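Local coordinates for protein putative NADH Oxidase (PDB 3E10) that probably acts as an FMN-dependent oxidoreductase of the nitroreductase family, holding flavin mononucleotide in a two-subunit assembly, at residues D55-F60 with K127-L132; A64-T69 with V112-Q117; A73-A78 with F139-V144. One frame throughout, in Å; residues are numbered along the deposited sequence. Where two conformers were deposited one is given.

Interaction 1: residues D55-F60 with K127-L132; sequences DKLSNF and KEMFNL
Leu57, near the end of helix 51-57, and Met129, in the last turn of helix 120-129, come nearest in the backbone with CA atoms 7.7 Å apart, a spacing that leaves side chains to make the contact. No direct hydrogen bond joins the segments. Met129, a selenomethionine, reaches across with its chain extended beyond CG (chi2 168°, chi3 155°). In one of its two deposited conformers SE touches both Leu57 CD1 and Phe60 CB, each at 4.0 Å. The terminal CE of Met129 lies 3.9 Å from Asn59 CB and 3.8 Å from Phe60 N. Leu57 holds CG anti to its backbone N (chi1 -178°), and its CD1 also meets Phe130 at the ring edge, near the ring plane, 3.8 Å from CE2. The side chains of Leu57 and Phe130 cross at about a right angle. Phe130 is the first residue past helical phi/psi, where helix 120-129 ends in a Schellman motif: Leu132 N bonds Lys127 O at 2.9 Å, Asn131 N bonds Glu128 O weakly, and Asn131 takes positive phi. On the solvent side a water links Lys56 NZ to Met129 O, though both residues have alternate conformers. Toward the sheet, Leu57 packs on Val75 and Val141, while Phe130 also packs on Glu166 of the second subunit.

Interaction 2: residues A64-T69 with V112-Q117; sequences ANSLKT and VWLGAQ. With FMN (flavin mononucleotide), chain L.
The Trp113 indole carries the dimethylbenzene end of FMN on one face: C7M stands 3.5 Å above the ring plane, offset toward the rim, and C8M lies over the same face, 3.8 Å from Trp113 CE3. Beneath the pyrimidine end of the same flavin face come two aliphatic branches, Val112 CG2, placed anti to the backbone N, at 3.6 Å from FMN N1 and Leu114 CD2 at 3.6 Å from FMN N3. Gly115 N donates to FMN O4 at 3.3 Å, a bent bond (138°). Val112 to Gly115 thus form one wall of the FMN pocket. Val112 turns its other branch, CG1, to segment 64-69, while both Leu114 methyls reach it. Leu114 CD1 touches Ala64 CB at 3.9 Å and Leu67 CD1 at 3.8 Å, the two leucines sliding past each other in opposite directions. Ser66 OG lies 3.4 Å from Val112 CG1; this buried hydroxyl is hydrogen-bonded to Ser143 OG. Val112 and Leu114 therefore touch both the 64-69 segment and the cofactor. Strand 110-115 is an outermost strand of the sheet within the chain, bonded to strand 136-145; helix 89-106 packs on Trp113, and Leu67 reaches back to helix 51-57.

Interaction 3: residues A73-A78 with F139-V144; sequences AIVLLA and FCVISV
Antiparallel pairing of the two inner strands, 72-79 and 136-145, forms the middle of the four-stranded sheet in this alpha-beta nitroreductase fold. The axes of segments 73-78 and 139-144, which approach to 4.7 Å at 164°, are the first evidence, and the backbone bonds confirm the register. Ile74 and Ile142 make a hydrogen-bonded pair, Ile74 N to Ile142 O at 2.9 Å and Ile142 N to Ile74 O at 2.8 Å, the latter nearly straight (171°). Ala73 with Ser143 and Val75 with Val141 are the intervening non-hydrogen-bonded pairs. The register is interrupted at Leu76, where Phe139 and Cys140 together face one residue in a classic beta bulge: Leu76 O takes Phe139 N at 2.8 Å and, weakly, Cys140 N at 3.3 Å, while Leu76 N bonds Cys140 O. Side chains then sort to two faces. On one, Leu76 touches two side chains, its CD2 3.9 Å from Cys140 SG, which chi1 of 77° sets between the backbone N and the carbonyl carbon, and its CD1 4.0 Å from Ile142 CD1. Leu76 CB lies at the edge of the Phe139 ring, near its plane. The other face brings Val75 CG2 against Val141 CG2, 4.1 Å apart, with Ala73 beside them. Helix 89-106 covers the first face through Met93, which touches Leu76 and Phe139, and Leu67 and Phe60 pack on the second, on Ala73 and Val141 respectively. Strand 43-48 flanks strand 72-79, and strand 110-115 flanks strand 136-145.

In the fold
Interaction 3 is the centre of the sheet; interaction 1 packs on one face of it, with Phe60 CE2 3.7 Å from Val141 CG2 and Leu57 CD2 3.9 Å from Ala73 CB, and interaction 2 includes its edge strand, Leu114 N lying 2.7 Å from Val141 O, a probable hydrogen bond. Interactions 1 and 2 also meet directly: Ser58 OG and Lys68 NZ are 2.9 Å apart, and Phe60 CE1 packs 3.5 Å from Gly115 O. Interaction 2 touches FMN itself; the nearest side chains of the others, Phe60 and Phe139, each stay about 6 Å from it. All three contacts reach the second subunit.

Interaction 1: residues D55-F60 with K127-L132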
# COMPACT_ATOMS: atom_id res chain seq x y z
N ASP B 55 -1.35 22.83 11.97
CA ASP B 55 -0.41 22.88 13.09
C ASP B 55 -1.00 22.16 14.32
O ASP B 55 -0.28 21.42 15.03
CB ASP B 55 -0.05 24.34 13.39
CG ASP B 55 1.24 24.48 14.18
OD1 ASP B 55 2.33 24.31 13.60
OD2 ASP B 55 1.15 24.76 15.39
N LYS B 56 -2.27 22.35 14.58
CA LYS B 56 -2.96 21.67 15.66
C LYS B 56 -2.87 20.16 15.46
O LYS B 56 -2.66 19.40 16.41
CB LYS B 56 -4.43 22.09 15.70
CG LYS B 56 -5.29 21.37 16.74
CD LYS B 56 -6.75 21.78 16.66
CE LYS B 56 -7.62 20.97 17.60
NZ LYS B 56 -8.96 21.60 17.77
N LEU B 57 -3.04 19.74 14.22
CA LEU B 57 -3.05 18.33 13.87
C LEU B 57 -1.70 17.67 14.15
O LEU B 57 -1.65 16.46 14.47
CB LEU B 57 -3.48 18.19 12.40
CG LEU B 57 -3.61 16.78 11.82
CD1 LEU B 57 -4.71 15.98 12.51
CD2 LEU B 57 -3.83 16.89 10.29
N SER B 58 -0.60 18.44 14.12
CA SER B 58 0.73 17.90 14.48
C SER B 58 0.77 17.31 15.87
O SER B 58 1.66 16.53 16.16
CB SER B 58 1.82 18.97 14.34
OG SER B 58 1.73 19.93 15.37
N ASN B 59 -0.18 17.69 16.72
CA ASN B 59 -0.20 17.19 18.09
C ASN B 59 -0.74 15.77 18.22
O ASN B 59 -0.71 15.20 19.32
CB ASN B 59 -1.05 18.12 18.98
CG ASN B 59 -0.44 19.51 19.11
OD1 ASN B 59 0.76 19.65 19.30
ND2 ASN B 59 -1.27 20.54 18.96
N PHE B 60 -1.23 15.19 17.13
CA PHE B 60 -1.87 13.86 17.24
C PHE B 60 -0.89 12.75 17.58
O PHE B 60 -1.29 11.71 18.11
CB PHE B 60 -2.71 13.54 15.99
CG PHE B 60 -1.99 12.73 14.92
CD1 PHE B 60 -2.04 11.33 14.94
CD2 PHE B 60 -1.31 13.36 13.87
CE1 PHE B 60 -1.39 10.58 13.96
CE2 PHE B 60 -0.68 12.64 12.87
CZ PHE B 60 -0.74 11.24 12.91
N LYS B 127 -9.83 11.02 16.39
CA LYS B 127 -11.26 10.96 16.64
C LYS B 127 -11.76 12.21 17.35
O LYS B 127 -12.78 12.77 16.97
CB LYS B 127 -11.65 9.72 17.46
CG LYS B 127 -11.66 8.44 16.62
CD LYS B 127 -12.00 7.20 17.41
CE LYS B 127 -11.79 5.94 16.56
N GLU B 128 -11.01 12.65 18.37
CA GLU B 128 -11.40 13.81 19.19
C GLU B 128 -11.27 15.12 18.40
O GLU B 128 -12.15 15.98 18.43
CB GLU B 128 -10.52 13.83 20.45
CG GLU B 128 -11.02 12.80 21.50
CD GLU B 128 -10.12 12.58 22.72
OE1 GLU B 128 -9.17 13.36 22.94
OE2 GLU B 128 -10.37 11.60 23.45
N MSE B 129 -10.18 15.24 17.64
CA MSE B 129 -9.93 16.46 16.89
C MSE B 129 -11.01 16.75 15.85
O MSE B 129 -11.38 17.89 15.63
CB MSE B 129 -8.55 16.39 16.23
CG MSE B 129 -7.42 16.57 17.22
SE MSE B 129 -5.71 16.08 16.40
CE MSE B 129 -4.51 17.09 17.40
N PHE B 130 -11.50 15.69 15.20
CA PHE B 130 -12.51 15.82 14.18
C PHE B 130 -13.92 15.39 14.63
O PHE B 130 -14.84 15.38 13.82
CB PHE B 130 -12.06 15.00 12.96
CG PHE B 130 -10.81 15.56 12.31
CD1 PHE B 130 -10.88 16.72 11.56
CD2 PHE B 130 -9.58 14.94 12.50
CE1 PHE B 130 -9.74 17.25 11.00
CE2 PHE B 130 -8.43 15.47 11.92
CZ PHE B 130 -8.51 16.60 11.17
N ASN B 131 -14.08 15.11 15.93
CA ASN B 131 -15.32 14.60 16.51
C ASN B 131 -15.97 13.53 15.65
O ASN B 131 -17.10 13.65 15.24
CB ASN B 131 -16.30 15.72 16.82
CG ASN B 131 -17.44 15.23 17.65
OD1 ASN B 131 -17.24 14.41 18.55
ND2 ASN B 131 -18.67 15.67 17.32
N LEU B 132 -15.20 12.49 15.35
CA LEU B 132 -15.68 11.50 14.40
C LEU B 132 -16.76 10.61 14.98
O LEU B 132 -16.70 10.23 16.14
CB LEU B 132 -14.51 10.60 13.93
CG LEU B 132 -13.37 11.34 13.23
CD1 LEU B 132 -12.25 10.36 12.91
CD2 LEU B 132 -13.91 12.05 11.97
O HOH W 1 -10.77 20.19 16.70

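Interaction 2: residues A64-T69 with V112-Q117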
# COMPACT_ATOMS: atom_id res chain seq x y z
N ALA B 64 4.77 13.52 14.11
CA ALA B 64 4.00 14.26 13.12
C ALA B 64 4.47 15.70 12.95
O ALA B 64 3.69 16.55 12.50
CB ALA B 64 2.52 14.22 13.47
N ASN B 65 5.72 15.97 13.31
CA ASN B 65 6.22 17.33 13.25
C ASN B 65 6.30 17.90 11.84
O ASN B 65 6.37 19.13 11.66
CB ASN B 65 7.55 17.46 13.99
CG ASN B 65 7.37 17.39 15.49
OD1 ASN B 65 6.31 17.75 16.03
ND2 ASN B 65 8.41 16.94 16.19
N SER B 66 6.27 17.04 10.83
CA SER B 66 6.20 17.52 9.44
C SER B 66 5.01 18.44 9.20
O SER B 66 5.05 19.29 8.31
CB SER B 66 6.16 16.35 8.47
OG SER B 66 5.04 15.52 8.71
N LEU B 67 3.95 18.26 9.97
CA LEU B 67 2.75 19.05 9.76
C LEU B 67 2.99 20.52 10.12
O LEU B 67 2.25 21.39 9.68
CB LEU B 67 1.59 18.49 10.57
CG LEU B 67 1.02 17.17 10.02
CD1 LEU B 67 0.18 16.46 11.07
CD2 LEU B 67 0.23 17.49 8.74
N LYS B 68 4.02 20.80 10.90
CA LYS B 68 4.26 22.18 11.30
C LYS B 68 4.67 23.09 10.15
O LYS B 68 4.52 24.32 10.25
CB LYS B 68 5.30 22.25 12.42
CG LYS B 68 4.83 21.54 13.69
CD LYS B 68 5.82 21.70 14.81
CE LYS B 68 5.35 21.00 16.07
NZ LYS B 68 3.96 21.39 16.48
N THR B 69 5.19 22.51 9.07
CA THR B 69 5.49 23.29 7.86
C THR B 69 4.63 22.93 6.65
O THR B 69 4.71 23.60 5.61
CB THR B 69 6.97 23.23 7.47
OG1 THR B 69 7.32 21.89 7.14
CG2 THR B 69 7.91 23.75 8.63
N VAL B 112 4.93 12.59 3.47
CA VAL B 112 5.27 11.51 4.38
C VAL B 112 3.98 10.95 5.00
O VAL B 112 3.05 11.68 5.34
CB VAL B 112 6.29 11.95 5.49
CG1 VAL B 112 5.73 13.12 6.33
CG2 VAL B 112 6.66 10.76 6.38
N TRP B 113 3.97 9.63 5.14
CA TRP B 113 2.93 8.88 5.85
C TRP B 113 3.18 9.01 7.33
O TRP B 113 4.26 8.66 7.82
CB TRP B 113 3.03 7.43 5.38
CG TRP B 113 2.10 6.41 5.87
CD1 TRP B 113 1.40 6.36 7.05
CD2 TRP B 113 1.80 5.19 5.19
NE1 TRP B 113 0.66 5.20 7.12
CE2 TRP B 113 0.93 4.44 6.00
CE3 TRP B 113 2.20 4.66 3.96
CZ2 TRP B 113 0.42 3.20 5.61
CZ3 TRP B 113 1.74 3.43 3.58
CH2 TRP B 113 0.88 2.70 4.42
N LEU B 114 2.17 9.53 8.03
CA LEU B 114 2.21 9.67 9.49
C LEU B 114 1.25 8.64 10.08
O LEU B 114 0.03 8.80 10.03
CB LEU B 114 1.85 11.11 9.87
CG LEU B 114 2.71 12.21 9.22
CD1 LEU B 114 2.15 13.60 9.61
CD2 LEU B 114 4.18 12.09 9.52
N GLY B 115 1.81 7.56 10.62
CA GLY B 115 1.01 6.44 11.07
C GLY B 115 0.06 6.82 12.21
O GLY B 115 0.39 7.67 13.06
N ALA B 116 -1.10 6.22 12.22
CA ALA B 116 -2.07 6.39 13.32
C ALA B 116 -2.58 5.04 13.81
O ALA B 116 -2.12 4.53 14.83
CB ALA B 116 -3.20 7.36 12.92
N GLN B 117 -3.47 4.42 13.03
CA GLN B 117 -3.97 3.08 13.32
C GLN B 117 -2.77 2.13 13.42
O GLN B 117 -1.91 2.16 12.55
CB GLN B 117 -4.92 2.62 12.22
CG GLN B 117 -5.35 1.17 12.26
CD GLN B 117 -6.33 0.86 13.38
OE1 GLN B 117 -6.73 1.73 14.15
NE2 GLN B 117 -6.73 -0.40 13.45
N1 FMN L . 7.39 8.78 9.26
C2 FMN L . 7.28 9.74 10.22
O2 FMN L . 8.05 10.71 10.21
N3 FMN L . 6.29 9.64 11.16
C4 FMN L . 5.45 8.56 11.26
O4 FMN L . 4.56 8.51 12.14
C4A FMN L . 5.55 7.58 10.27
N5 FMN L . 4.69 6.51 10.29
C5A FMN L . 4.77 5.57 9.27
C6 FMN L . 3.88 4.50 9.29
C7 FMN L . 3.91 3.52 8.29
C7M FMN L . 2.90 2.43 8.28
C8 FMN L . 4.83 3.65 7.25
C8M FMN L . 4.74 2.74 6.02
C9 FMN L . 5.72 4.74 7.24
C9A FMN L . 5.71 5.69 8.24
N10 FMN L . 6.61 6.76 8.27
C10 FMN L . 6.51 7.73 9.26
C1' FMN L . 7.59 6.91 7.18
C2' FMN L . 8.76 5.95 7.39
O2' FMN L . 9.61 6.35 8.46
C3' FMN L . 9.59 5.87 6.11
O3' FMN L . 8.79 5.27 5.11
C4' FMN L . 10.92 5.10 6.25
O4' FMN L . 11.83 5.81 7.10
C5' FMN L . 11.63 4.82 4.93
O5' FMN L . 11.97 6.04 4.24
P FMN L . 11.33 6.35 2.81
O1P FMN L . 11.58 5.17 1.92
O2P FMN L . 9.86 6.56 2.98
O3P FMN L . 12.07 7.58 2.35

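Interaction 3: residues A73-A78 with F139-V144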
# COMPACT_ATOMS: atom_id res chain seq x y z
N ALA B 73 -2.52 18.82 4.42
CA ALA B 73 -2.61 17.52 5.10
C ALA B 73 -3.82 16.77 4.60
O ALA B 73 -4.88 17.38 4.35
CB ALA B 73 -2.72 17.71 6.64
N ILE B 74 -3.68 15.45 4.45
CA ILE B 74 -4.81 14.60 4.07
C ILE B 74 -4.95 13.53 5.16
O ILE B 74 -4.02 12.74 5.38
CB ILE B 74 -4.62 13.94 2.68
CG1 ILE B 74 -4.29 15.01 1.62
CG2 ILE B 74 -5.90 13.12 2.30
CD1 ILE B 74 -3.89 14.44 0.21
N VAL B 75 -6.09 13.56 5.85
CA VAL B 75 -6.40 12.53 6.85
C VAL B 75 -7.14 11.39 6.15
O VAL B 75 -8.17 11.62 5.53
CB VAL B 75 -7.22 13.09 8.02
CG1 VAL B 75 -7.42 12.03 9.14
CG2 VAL B 75 -6.58 14.36 8.61
N LEU B 76 -6.61 10.17 6.26
CA LEU B 76 -7.21 8.97 5.68
C LEU B 76 -7.99 8.28 6.78
O LEU B 76 -7.47 8.02 7.85
CB LEU B 76 -6.13 8.03 5.14
CG LEU B 76 -5.67 8.30 3.70
CD1 LEU B 76 -4.98 9.62 3.57
CD2 LEU B 76 -4.77 7.16 3.21
N LEU B 77 -9.24 7.94 6.45
CA LEU B 77 -10.18 7.32 7.35
C LEU B 77 -10.87 6.18 6.64
O LEU B 77 -10.96 6.20 5.42
CB LEU B 77 -11.25 8.35 7.77
CG LEU B 77 -10.84 9.79 8.18
CD1 LEU B 77 -12.10 10.70 8.07
CD2 LEU B 77 -10.41 9.77 9.57
N ALA B 78 -11.40 5.23 7.40
CA ALA B 78 -12.21 4.16 6.83
C ALA B 78 -13.55 4.11 7.51
O ALA B 78 -13.65 4.31 8.71
CB ALA B 78 -11.51 2.80 7.00
N PHE B 139 -7.08 6.31 10.04
CA PHE B 139 -6.04 5.42 9.53
C PHE B 139 -4.63 6.04 9.61
O PHE B 139 -3.73 5.50 10.24
CB PHE B 139 -6.34 4.95 8.11
CG PHE B 139 -5.24 4.07 7.56
CD1 PHE B 139 -5.06 2.80 8.06
CD2 PHE B 139 -4.32 4.55 6.64
CE1 PHE B 139 -4.04 1.99 7.58
CE2 PHE B 139 -3.28 3.73 6.18
CZ PHE B 139 -3.14 2.48 6.64
N CYS B 140 -4.45 7.19 8.97
CA CYS B 140 -3.17 7.87 8.98
C CYS B 140 -3.39 9.32 8.56
O CYS B 140 -4.50 9.69 8.13
CB CYS B 140 -2.14 7.19 8.06
SG CYS B 140 -2.34 7.52 6.28
N VAL B 141 -2.34 10.11 8.67
CA VAL B 141 -2.31 11.45 8.07
C VAL B 141 -1.14 11.48 7.11
O VAL B 141 -0.09 10.94 7.41
CB VAL B 141 -2.16 12.55 9.13
CG1 VAL B 141 -2.09 13.93 8.47
CG2 VAL B 141 -3.27 12.48 10.20
N ILE B 142 -1.34 12.12 5.94
CA ILE B 142 -0.24 12.37 5.00
C ILE B 142 -0.01 13.88 4.93
O ILE B 142 -0.93 14.63 4.61
CB ILE B 142 -0.52 11.75 3.63
CG1 ILE B 142 -0.65 10.21 3.74
CG2 ILE B 142 0.62 12.09 2.63
CD1 ILE B 142 -1.11 9.53 2.54
N SER B 143 1.19 14.31 5.30
CA SER B 143 1.55 15.72 5.15
C SER B 143 2.18 15.85 3.77
O SER B 143 2.90 14.95 3.32
CB SER B 143 2.47 16.22 6.24
OG SER B 143 3.62 15.46 6.29
N VAL B 144 1.88 16.95 3.08
CA VAL B 144 2.26 17.13 1.68
C VAL B 144 2.70 18.60 1.49
O VAL B 144 2.10 19.52 2.05
CB VAL B 144 1.08 16.85 0.73
CG1 VAL B 144 1.51 16.97 -0.72
CG2 VAL B 144 0.47 15.47 0.97